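Local coordinates for type II restriction enzyme MUNI (Mycoplasma, PDB 1D02), which recognises the double-stranded DNA sequence 5'-CAATTG-3' as a homodimer and cleaves it after the first C, giving fragments with 5'-phosphates, at residues K3-L6 and S7-N11. The protein carries 1 engineered substitution. Numbering follows the deposited sequence.
Sequences KSEL and SGRLN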
loop_
_atom_site.group_PDB
_atom_site.type_symbol
_atom_site.label_atom_id
_atom_site.label_comp_id
_atom_site.label_asym_id
_atom_site.label_seq_id
_atom_site.Cartn_x
_atom_site.Cartn_y
_atom_site.Cartn_z
ATOM N N LYS D 3 -15.849 25.762 17.811
ATOM C CA LYS D 3 -16.560 24.492 17.468
ATOM C C LYS D 3 -17.010 23.806 18.757
ATOM O O LYS D 3 -16.247 23.064 19.366
ATOM C CB LYS D 3 -15.618 23.564 16.699
ATOM C CG LYS D 3 -16.317 22.600 15.749
ATOM C CD LYS D 3 -16.974 23.346 14.589
ATOM C CE LYS D 3 -18.475 23.504 14.780
ATOM N NZ LYS D 3 -19.203 22.231 14.535
ATOM N N SER D 4 -18.254 24.042 19.161
ATOM C CA SER D 4 -18.763 23.453 20.397
ATOM C C SER D 4 -18.913 21.942 20.334
ATOM O O SER D 4 -19.204 21.371 19.281
ATOM C CB SER D 4 -20.119 24.049 20.767
ATOM O OG SER D 4 -21.137 23.545 19.920
ATOM N N GLU D 5 -18.729 21.307 21.482
ATOM C CA GLU D 5 -18.864 19.868 21.588
ATOM C C GLU D 5 -20.300 19.451 21.267
ATOM O O GLU D 5 -20.532 18.485 20.537
ATOM C CB GLU D 5 -18.474 19.428 23.001
ATOM C CG GLU D 5 -18.669 17.954 23.314
ATOM C CD GLU D 5 -20.114 17.609 23.616
ATOM O OE1 GLU D 5 -20.787 18.426 24.285
ATOM O OE2 GLU D 5 -20.573 16.521 23.202
ATOM N N LEU D 6 -21.275 20.184 21.799
ATOM C CA LEU D 6 -22.674 19.849 21.545
ATOM C C LEU D 6 -23.085 19.779 20.064
ATOM O O LEU D 6 -23.871 18.914 19.666
ATOM C CB LEU D 6 -23.575 20.862 22.243
ATOM C CG LEU D 6 -25.049 20.608 21.967
ATOM C CD1 LEU D 6 -25.461 19.260 22.586
ATOM C CD2 LEU D 6 -25.862 21.769 22.573
ATOM N N SER D 7 -22.543 20.679 19.253
ATOM C CA SER D 7 -22.921 20.733 17.843
ATOM C C SER D 7 -22.557 19.483 17.072
ATOM O O SER D 7 -23.045 19.301 15.964
ATOM C CB SER D 7 -22.288 21.947 17.151
ATOM O OG SER D 7 -20.874 21.855 17.167
ATOM N N GLY D 8 -21.713 18.637 17.659
ATOM C CA GLY D 8 -21.318 17.398 17.004
ATOM C C GLY D 8 -21.522 16.158 17.865
ATOM O O GLY D 8 -20.981 15.098 17.548
ATOM N N ARG D 9 -22.300 16.261 18.945
ATOM C CA ARG D 9 -22.492 15.110 19.829
ATOM C C ARG D 9 -23.152 13.906 19.143
ATOM O O ARG D 9 -24.188 14.031 18.502
ATOM C CB ARG D 9 -23.301 15.509 21.072
ATOM C CG ARG D 9 -23.358 14.372 22.100
ATOM C CD ARG D 9 -23.926 14.786 23.423
ATOM N NE ARG D 9 -23.255 15.959 23.977
ATOM C CZ ARG D 9 -23.687 16.595 25.063
ATOM N NH1 ARG D 9 -24.761 16.149 25.696
ATOM N NH2 ARG D 9 -23.077 17.694 25.495
ATOM N N LEU D 10 -22.548 12.736 19.318
ATOM C CA LEU D 10 -23.062 11.529 18.703
ATOM C C LEU D 10 -24.210 10.935 19.538
ATOM O O LEU D 10 -24.397 11.308 20.701
ATOM C CB LEU D 10 -21.891 10.541 18.533
ATOM C CG LEU D 10 -20.764 11.035 17.625
ATOM C CD1 LEU D 10 -19.740 9.898 17.385
ATOM C CD2 LEU D 10 -21.348 11.437 16.287
ATOM N N ASN D 11 -24.980 10.025 18.937
ATOM C CA ASN D 11 -26.126 9.425 19.625
ATOM C C ASN D 11 -25.723 8.162 20.350
ATOM O O ASN D 11 -26.036 7.048 19.910
ATOM C CB ASN D 11 -27.211 9.118 18.603
ATOM C CG ASN D 11 -28.558 8.822 19.241
ATOM O OD1 ASN D 11 -28.637 8.458 20.420
ATOM N ND2 ASN D 11 -29.616 8.931 18.452
#
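E5 and R9, four residues apart, close a two-pronged salt bridge round a short turn near the N-terminus. The guanidinium meets the carboxylate side-on: R9 NH2 gives a nearly straight bond to E5 OE1 (2.7 Å), and R9 NE reaches E5 OE2 at 2.8 Å. Both oxygens use their syn lone pairs, and the two flat groups lie within 24° of one plane; two bonds, one to each oxygen, fix how the guanidinium is turned against the carboxylate. A bend in the glutamate at chi2 (-79°) swings the acid round to meet NE and NH2. Over the centre of one guanidinium face sits L6 CD1, 4.0 Å from R9 CZ.

At the other end of the turn S7 folds back on S4. Its OG, held between its own N and carbonyl carbon (chi1 63°), donates to S4 O at 2.7 Å and in turn accepts from K3 NZ at 3.1 Å. S4 answers with its own side chain: its OG accepts the N-H of S7, 3.3 Å from S7 N.

Behind these side chains, two successive i to i+3 bonds, G8 N to E5 O and R9 N to L6 O, wind the chain into a short 3-10 turn at L6 and S7 and bring R9 back within reach of the E5 carboxylate. K198 NZ hydrogen-bonds to G8 O and K39 NZ to S7 O. The turn's nearest atom is about 23 Å from the bound DNA. The chain then leads on to helix 12-21, L10 burying its side chain against V190 and N194 of helix 186-197, and N11 caps helix 12-21 through A14 N while its ND2 holds E36 O, just beyond helix 27-34.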